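Local structure of periplasmic solute binding protein (Pectobacterium atrosepticum, 4RY1) at residues 120-125 and 132-137; 140-145 and 206-211. The protein probably binds a sugar or related solute in the periplasm and delivers it to an ABC-type transporter. One frame throughout, in Å; residues are numbered along the deposited sequence. Where two conformers were deposited one is given.

Contact 1: residues 120-125 and 132-137. With GOL (glycerol), chain D.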
ATOM      1  N   MET A 120       1.421  11.291  -4.120  1.00 13.78           N
ATOM      2  CA  MET A 120       2.230  12.185  -3.312  0.50 14.83           C
ATOM      3  C   MET A 120       1.420  12.939  -2.264  1.00 14.41           C
ATOM      4  O   MET A 120       0.368  13.520  -2.557  1.00 15.58           O
ATOM      5  CB  MET A 120       2.944  13.182  -4.209  0.50 14.78           C
ATOM      6  CG  MET A 120       4.070  12.544  -4.986  0.50 14.23           C
ATOM      7  SD  MET A 120       5.447  11.929  -3.983  0.50  6.72           S
ATOM      8  CE  MET A 120       6.590  11.616  -5.327  0.50 14.18           C
ATOM      9  N   ILE A 121       1.956  12.972  -1.056  1.00 15.38           N
ATOM     10  CA  ILE A 121       1.446  13.772   0.044  1.00 15.64           C
ATOM     11  C   ILE A 121       2.601  14.728   0.362  1.00 15.01           C
ATOM     12  O   ILE A 121       3.717  14.292   0.602  1.00 15.99           O
ATOM     13  CB  ILE A 121       1.076  12.905   1.263  1.00 19.56           C
ATOM     14  CG1 ILE A 121      -0.006  11.906   0.868  1.00 21.05           C
ATOM     15  CG2 ILE A 121       0.644  13.782   2.429  1.00 27.17           C
ATOM     16  CD1 ILE A 121      -1.344  12.558   0.665  1.00 21.05           C
ATOM     17  N   TYR A 122       2.334  16.028   0.347  1.00 15.75           N
ATOM     18  CA  TYR A 122       3.357  17.033   0.554  1.00 14.95           C
ATOM     19  C   TYR A 122       3.051  17.904   1.750  1.00 17.76           C
ATOM     20  O   TYR A 122       1.889  18.166   2.062  1.00 16.61           O
ATOM     21  CB  TYR A 122       3.481  17.924  -0.682  1.00 16.56           C
ATOM     22  CG  TYR A 122       4.007  17.279  -1.937  1.00 15.06           C
ATOM     23  CD1 TYR A 122       5.222  16.580  -1.939  1.00 15.53           C
ATOM     24  CD2 TYR A 122       3.328  17.418  -3.159  1.00 16.25           C
ATOM     25  CE1 TYR A 122       5.738  16.041  -3.111  1.00 15.95           C
ATOM     26  CE2 TYR A 122       3.839  16.876  -4.332  1.00 16.54           C
ATOM     27  CZ  TYR A 122       5.030  16.182  -4.318  1.00 16.09           C
ATOM     28  OH  TYR A 122       5.567  15.662  -5.485  1.00 18.46           O
ATOM     29  N   ASN A 123       4.122  18.386   2.378  1.00 16.97           N
ATOM     30  CA  ASN A 123       4.042  19.359   3.457  1.00 18.09           C
ATOM     31  C   ASN A 123       4.071  20.751   2.834  1.00 19.19           C
ATOM     32  O   ASN A 123       5.117  21.258   2.404  1.00 19.33           O
ATOM     33  CB  ASN A 123       5.193  19.201   4.445  1.00 18.52           C
ATOM     34  CG  ASN A 123       5.027  20.088   5.665  1.00 18.99           C
ATOM     35  OD1 ASN A 123       4.639  21.251   5.531  1.00 21.02           O
ATOM     36  ND2 ASN A 123       5.278  19.543   6.855  1.00 19.35           N
ATOM     37  N   LYS A 124       2.893  21.342   2.767  1.00 18.95           N
ATOM     38  CA  LYS A 124       2.719  22.627   2.079  1.00 21.15           C
ATOM     39  C   LYS A 124       3.653  23.716   2.607  1.00 21.61           C
ATOM     40  O   LYS A 124       4.236  24.491   1.845  1.00 21.69           O
ATOM     41  CB  LYS A 124       1.278  23.099   2.217  1.00 23.97           C
ATOM     42  CG  LYS A 124       1.025  24.475   1.618  1.00 28.35           C
ATOM     43  CD  LYS A 124      -0.421  24.915   1.855  1.00 26.59           C
ATOM     44  CE  LYS A 124      -0.643  26.408   1.686  1.00 29.35           C
ATOM     45  NZ  LYS A 124      -0.335  26.821   0.297  1.00 30.93           N
ATOM     46  N   THR A 125       3.771  23.773   3.923  1.00 20.66           N
ATOM     47  CA  THR A 125       4.555  24.821   4.582  1.00 21.74           C
ATOM     48  C   THR A 125       6.004  24.787   4.100  1.00 26.04           C
ATOM     49  O   THR A 125       6.590  25.794   3.715  1.00 24.23           O
ATOM     50  CB  THR A 125       4.484  24.679   6.109  1.00 26.12           C
ATOM     51  OG1 THR A 125       3.110  24.678   6.510  1.00 25.83           O
ATOM     52  CG2 THR A 125       5.211  25.820   6.826  1.00 28.79           C
ATOM     53  N   VAL A 132       9.133  26.586  -4.011  1.00 22.59           N
ATOM     54  CA  VAL A 132       8.993  25.643  -5.105  1.00 24.22           C
ATOM     55  C   VAL A 132       7.549  25.160  -5.171  1.00 25.08           C
ATOM     56  O   VAL A 132       6.942  24.785  -4.167  1.00 25.22           O
ATOM     57  CB  VAL A 132       9.956  24.444  -4.939  1.00 23.47           C
ATOM     58  CG1 VAL A 132       9.873  23.508  -6.136  1.00 24.57           C
ATOM     59  CG2 VAL A 132      11.392  24.940  -4.773  1.00 27.01           C
ATOM     60  N   ALA A 133       7.007  25.204  -6.379  1.00 27.19           N
ATOM     61  CA  ALA A 133       5.703  24.638  -6.659  1.00 24.52           C
ATOM     62  C   ALA A 133       5.776  23.116  -6.682  1.00 20.58           C
ATOM     63  O   ALA A 133       6.792  22.533  -7.048  1.00 23.16           O
ATOM     64  CB  ALA A 133       5.190  25.158  -7.994  1.00 26.02           C
ATOM     65  N   TYR A 134       4.662  22.472  -6.351  1.00 24.11           N
ATOM     66  CA  TYR A 134       4.631  21.013  -6.415  1.00 19.81           C
ATOM     67  C   TYR A 134       4.913  20.596  -7.863  1.00 19.37           C
ATOM     68  O   TYR A 134       4.372  21.199  -8.798  1.00 24.58           O
ATOM     69  CB  TYR A 134       3.287  20.409  -5.983  1.00 22.22           C
ATOM     70  CG  TYR A 134       2.823  20.660  -4.568  1.00 19.97           C
ATOM     71  CD1 TYR A 134       3.720  20.812  -3.513  1.00 19.54           C
ATOM     72  CD2 TYR A 134       1.468  20.709  -4.279  1.00 21.07           C
ATOM     73  CE1 TYR A 134       3.270  21.023  -2.215  1.00 19.88           C
ATOM     74  CE2 TYR A 134       1.007  20.912  -2.991  1.00 20.45           C
ATOM     75  CZ  TYR A 134       1.910  21.084  -1.963  1.00 19.74           C
ATOM     76  OH  TYR A 134       1.450  21.302  -0.689  1.00 20.74           O
ATOM     77  N   PRO A 135       5.754  19.569  -8.061  1.00 21.35           N
ATOM     78  CA  PRO A 135       6.190  19.219  -9.407  1.00 23.45           C
ATOM     79  C   PRO A 135       5.140  18.456 -10.219  1.00 28.01           C
ATOM     80  O   PRO A 135       4.432  17.601  -9.717  1.00 23.02           O
ATOM     81  CB  PRO A 135       7.440  18.374  -9.166  1.00 22.00           C
ATOM     82  CG  PRO A 135       7.196  17.736  -7.834  1.00 22.39           C
ATOM     83  CD  PRO A 135       6.433  18.754  -7.039  1.00 23.52           C
ATOM     84  N   LYS A 136       5.040  18.811 -11.482  1.00 23.70           N
ATOM     85  CA  LYS A 136       4.166  18.114 -12.431  1.00 19.48           C
ATOM     86  C   LYS A 136       4.932  17.092 -13.320  1.00 21.45           C
ATOM     87  O   LYS A 136       4.325  16.157 -13.871  1.00 23.66           O
ATOM     88  CB  LYS A 136       3.337  19.144 -13.242  1.00 27.43           C
ATOM     89  CG  LYS A 136       2.225  19.785 -12.404  1.00 35.00           C
ATOM     90  CD  LYS A 136       1.262  20.652 -13.213  1.00 41.78           C
ATOM     91  CE  LYS A 136       1.446  22.132 -12.928  1.00 70.82           C
ATOM     92  NZ  LYS A 136       0.802  22.980 -13.968  1.00 87.01           N
ATOM     93  N   THR A 137       6.250  17.257 -13.433  1.00 24.08           N
ATOM     94  CA  THR A 137       7.114  16.364 -14.226  1.00 20.96           C
ATOM     95  C   THR A 137       8.304  15.888 -13.430  1.00 16.66           C
ATOM     96  O   THR A 137       8.633  16.476 -12.383  1.00 22.74           O
ATOM     97  CB  THR A 137       7.699  17.082 -15.438  1.00 27.97           C
ATOM     98  OG1 THR A 137       8.532  18.147 -14.972  1.00 32.61           O
ATOM     99  CG2 THR A 137       6.584  17.608 -16.304  1.00 29.70           C
TER
HETATM  100  C1  GOL D 502      -0.051  24.425  -2.973  1.00 29.93           C
HETATM  101  O1  GOL D 502      -0.559  24.695  -1.668  1.00 31.45           O
HETATM  102  C2  GOL D 502       1.189  25.274  -3.256  1.00 34.03           C
HETATM  103  O2  GOL D 502       1.527  26.098  -2.132  1.00 36.06           O
HETATM  104  C3  GOL D 502       2.347  24.352  -3.624  1.00 29.04           C
HETATM  105  O3  GOL D 502       2.424  24.325  -5.066  1.00 31.63           O
HETATM  106  O   HOH W   1       3.813  16.158  -7.436  1.00 19.71           O

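Contact 2: residues 140-145 and 206-211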
ATOM      1  N   GLU A 140      10.877  18.647 -12.865  1.00 23.48           N
ATOM      2  CA  GLU A 140      10.584  19.585 -11.800  1.00 28.69           C
ATOM      3  C   GLU A 140      10.897  18.937 -10.466  1.00 23.07           C
ATOM      4  O   GLU A 140      11.342  19.616  -9.569  1.00 24.07           O
ATOM      5  CB  GLU A 140       9.140  20.085 -11.863  1.00 24.12           C
ATOM      6  CG  GLU A 140       8.873  20.853 -13.160  1.00 24.75           C
ATOM      7  CD  GLU A 140       7.422  21.226 -13.433  1.00 30.26           C
ATOM      8  OE1 GLU A 140       6.502  20.841 -12.660  1.00 29.32           O
ATOM      9  OE2 GLU A 140       7.207  21.915 -14.461  1.00 29.76           O
ATOM     10  N   LEU A 141      10.655  17.633 -10.331  1.00 20.67           N
ATOM     11  CA  LEU A 141      10.958  16.962  -9.064  1.00 19.74           C
ATOM     12  C   LEU A 141      12.464  17.035  -8.785  1.00 18.27           C
ATOM     13  O   LEU A 141      12.874  17.474  -7.712  1.00 21.57           O
ATOM     14  CB  LEU A 141      10.454  15.515  -9.060  1.00 17.98           C
ATOM     15  CG  LEU A 141      10.792  14.769  -7.756  1.00 19.07           C
ATOM     16  CD1 LEU A 141      10.086  15.396  -6.554  1.00 21.27           C
ATOM     17  CD2 LEU A 141      10.439  13.300  -7.882  1.00 18.08           C
ATOM     18  N   PHE A 142      13.275  16.621  -9.759  1.00 20.66           N
ATOM     19  CA  PHE A 142      14.738  16.635  -9.595  1.00 22.06           C
ATOM     20  C   PHE A 142      15.254  18.037  -9.347  1.00 24.92           C
ATOM     21  O   PHE A 142      16.154  18.232  -8.533  1.00 24.77           O
ATOM     22  CB  PHE A 142      15.450  15.997 -10.793  1.00 22.27           C
ATOM     23  CG  PHE A 142      15.208  14.518 -10.906  1.00 22.76           C
ATOM     24  CD1 PHE A 142      15.619  13.665  -9.896  1.00 24.63           C
ATOM     25  CD2 PHE A 142      14.569  13.980 -12.019  1.00 23.59           C
ATOM     26  CE1 PHE A 142      15.389  12.304  -9.983  1.00 25.34           C
ATOM     27  CE2 PHE A 142      14.340  12.624 -12.106  1.00 28.90           C
ATOM     28  CZ  PHE A 142      14.751  11.782 -11.089  1.00 28.47           C
ATOM     29  N   ALA A 143      14.666  19.008 -10.038  1.00 22.64           N
ATOM     30  CA  ALA A 143      15.101  20.394  -9.924  1.00 23.35           C
ATOM     31  C   ALA A 143      14.745  21.012  -8.547  1.00 24.88           C
ATOM     32  O   ALA A 143      15.410  21.930  -8.089  1.00 29.27           O
ATOM     33  CB  ALA A 143      14.538  21.223 -11.073  1.00 24.01           C
ATOM     34  N   ALA A 144      13.705  20.495  -7.882  1.00 22.85           N
ATOM     35  CA  ALA A 144      13.323  20.948  -6.527  1.00 21.63           C
ATOM     36  C   ALA A 144      14.374  20.671  -5.456  1.00 20.91           C
ATOM     37  O   ALA A 144      14.515  21.451  -4.499  1.00 22.01           O
ATOM     38  CB  ALA A 144      12.020  20.309  -6.086  1.00 21.18           C
ATOM     39  N   GLY A 145      15.072  19.547  -5.597  1.00 20.15           N
ATOM     40  CA  GLY A 145      16.062  19.108  -4.598  1.00 18.74           C
ATOM     41  C   GLY A 145      17.134  20.154  -4.273  1.00 22.15           C
ATOM     42  O   GLY A 145      17.326  20.523  -3.105  1.00 21.33           O
ATOM     43  N   PHE A 206      18.024   1.761 -11.287  1.00 18.66           N
ATOM     44  CA  PHE A 206      19.008   2.161 -10.267  1.00 20.37           C
ATOM     45  C   PHE A 206      19.543   3.572 -10.503  1.00 21.12           C
ATOM     46  O   PHE A 206      19.768   4.329  -9.553  1.00 22.83           O
ATOM     47  CB  PHE A 206      20.123   1.139 -10.100  1.00 21.08           C
ATOM     48  CG  PHE A 206      19.713  -0.054  -9.298  1.00 20.50           C
ATOM     49  CD1 PHE A 206      19.775  -0.038  -7.905  1.00 19.02           C
ATOM     50  CD2 PHE A 206      19.180  -1.168  -9.923  1.00 21.86           C
ATOM     51  CE1 PHE A 206      19.365  -1.147  -7.170  1.00 20.82           C
ATOM     52  CE2 PHE A 206      18.754  -2.266  -9.195  1.00 21.95           C
ATOM     53  CZ  PHE A 206      18.856  -2.265  -7.818  1.00 18.46           C
ATOM     54  N   GLY A 207      19.713   3.946 -11.765  1.00 19.91           N
ATOM     55  CA  GLY A 207      20.115   5.326 -12.085  1.00 23.27           C
ATOM     56  C   GLY A 207      19.111   6.374 -11.607  1.00 22.16           C
ATOM     57  O   GLY A 207      19.477   7.461 -11.190  1.00 25.59           O
ATOM     58  N   PHE A 208      17.830   6.028 -11.690  1.00 21.66           N
ATOM     59  CA  PHE A 208      16.724   6.888 -11.244  1.00 22.27           C
ATOM     60  C   PHE A 208      16.839   7.133  -9.721  1.00 20.68           C
ATOM     61  O   PHE A 208      16.738   8.278  -9.249  1.00 19.54           O
ATOM     62  CB  PHE A 208      15.413   6.215 -11.637  1.00 19.62           C
ATOM     63  CG  PHE A 208      14.166   6.901 -11.125  1.00 20.56           C
ATOM     64  CD1 PHE A 208      13.577   7.935 -11.833  1.00 22.36           C
ATOM     65  CD2 PHE A 208      13.555   6.478  -9.951  1.00 20.46           C
ATOM     66  CE1 PHE A 208      12.420   8.543 -11.382  1.00 23.09           C
ATOM     67  CE2 PHE A 208      12.396   7.084  -9.501  1.00 18.90           C
ATOM     68  CZ  PHE A 208      11.824   8.111 -10.209  1.00 23.08           C
ATOM     69  N   TYR A 209      17.083   6.059  -8.970  1.00 19.25           N
ATOM     70  CA  TYR A 209      17.377   6.175  -7.533  1.00 18.82           C
ATOM     71  C   TYR A 209      18.593   7.089  -7.248  1.00 19.88           C
ATOM     72  O   TYR A 209      18.537   8.013  -6.433  1.00 20.36           O
ATOM     73  CB  TYR A 209      17.590   4.800  -6.887  1.00 17.90           C
ATOM     74  CG  TYR A 209      17.931   4.964  -5.427  1.00 18.91           C
ATOM     75  CD1 TYR A 209      16.937   5.195  -4.490  1.00 16.46           C
ATOM     76  CD2 TYR A 209      19.247   4.947  -4.989  1.00 18.73           C
ATOM     77  CE1 TYR A 209      17.237   5.379  -3.155  1.00 16.94           C
ATOM     78  CE2 TYR A 209      19.557   5.139  -3.665  1.00 18.64           C
ATOM     79  CZ  TYR A 209      18.549   5.341  -2.740  1.00 16.22           C
ATOM     80  OH  TYR A 209      18.872   5.548  -1.418  1.00 17.35           O
ATOM     81  N   LYS A 210      19.680   6.830  -7.967  1.00 18.68           N
ATOM     82  CA  LYS A 210      20.925   7.545  -7.746  1.00 21.17           C
ATOM     83  C   LYS A 210      20.673   9.027  -8.025  1.00 22.88           C
ATOM     84  O   LYS A 210      21.145   9.903  -7.298  1.00 23.65           O
ATOM     85  CB  LYS A 210      22.019   6.950  -8.632  1.00 24.18           C
ATOM     86  CG  LYS A 210      23.441   7.336  -8.250  1.00 38.17           C
ATOM     87  CD  LYS A 210      24.417   7.082  -9.391  1.00 44.92           C
ATOM     88  CE  LYS A 210      25.864   7.300  -8.971  1.00 57.52           C
ATOM     89  NZ  LYS A 210      26.222   8.727  -8.709  1.00 44.30           N
ATOM     90  N   LYS A 211      19.880   9.311  -9.050  1.00 19.64           N
ATOM     91  CA  LYS A 211      19.519  10.696  -9.357  1.00 20.67           C
ATOM     92  C   LYS A 211      18.704  11.371  -8.257  1.00 22.49           C
ATOM     93  O   LYS A 211      18.899  12.525  -7.956  1.00 22.62           O
ATOM     94  CB  LYS A 211      18.773  10.814 -10.688  1.00 25.57           C
ATOM     95  CG  LYS A 211      18.738  12.260 -11.174  1.00 33.95           C
ATOM     96  CD  LYS A 211      18.234  12.367 -12.599  1.00 40.68           C
ATOM     97  CE  LYS A 211      18.289  13.804 -13.089  1.00 54.63           C
ATOM     98  NZ  LYS A 211      17.749  13.919 -14.469  1.00 71.67           N
TER

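Contact 1: residues 120-125 and 132-137
Lys-124 NZ, whose side chain crosses the hydroxyl end of Tyr-134 at about a right angle, is gripped by three groups: glycerol O1 at 2.9 Å, glycerol O2 through a weak bond at 3.1 Å, and Asp-128, with which it forms a salt bridge. Its chain leaves the backbone with CG anti to N (chi1 176°) and bends at the last torsion to reach them. At the edge of the Tyr-134 ring, Tyr-134 OH abuts Lys-124 CA at 3.3 Å and hydrogen-bonds to Glu-267. Glycerol, probably from the crystallisation liquor, takes one face of Tyr-134, its C3 above the ring centre, and a nearly straight bond (166°) runs from Tyr-134 N to glycerol O3. The contact brings the end of strand 107-123 together with the loop after helix 124-130, within one lobe of the periplasmic-binding-protein fold. On the opposite face of Tyr-134, Tyr-122 forms an offset stack with planes at 29°, the two side chains running past each other in opposite directions; Tyr-122 CD2 comes within 3.4 Å of Tyr-134 CD1. Tyr-122 OH rests 3.5 Å from Pro-135 CG and donates to a water at 2.7 Å, which lies in the Tyr-122 ring plane and donates to Pro-135 O at 2.8 Å.

Contact 2: residues 140-145 and 206-211
With CG turned beside its backbone N and anti to the carbonyl carbon (chi1 -68°), Phe-142 extends its ring from helix 138-152 toward helix 199-214, while Lys-211 sets CG anti to its own N and stays extended to the amine, so that the chain passes over one face of that ring. CD of Lys-211 lies 3.7 Å from the Phe-142 ring centroid and only 5° off the normal, a well-centred CH-pi contact. The nearest approach is from Lys-211 CG to Phe-142 CE1, at 3.6 Å. Farther along, NZ sits 4.5 Å from the same centroid, adding an off-centre cation-pi contact to the CH-pi one. The far end of the Phe-142 ring is directed at Phe-208, one turn back on helix 199-214. Here the rings meet in an offset edge-to-face pair, the edge of Phe-142 toward the face of Phe-208 with planes at 80°, and Phe-142 CZ approaches Phe-208 CE1 to 4.0 Å. Phe-208 in turn stacks on Tyr-178 and meets Trp-138 edge-to-face, while Phe-142 also touches Leu-212. The arrangement is a helix-helix contact of the solute-binding protein fold, in which one aromatic side chain from helix 138-152 packs against an i, i+3 pair, Phe-208 and Lys-211, of helix 199-214.

In the fold
Contact 1 is largely buried and ties the end of a sheet strand to a loop, whereas contact 2 joins two helices and is only partly buried, with a solvent-exposed lysine at its margin. Both are built around aromatic rings, but the first adds a water bridge and a bound glycerol, while the second relies on apolar, CH-pi and cation-pi contacts. They follow one another in the chain: helix 138-152 begins directly after the loop of contact 1 and supplies one side of contact 2. Pro-135 packs against Glu-140 and Leu-141, and Val-132 against Ala-144, so the two sites, with centres about 14 Å apart, are in direct touch.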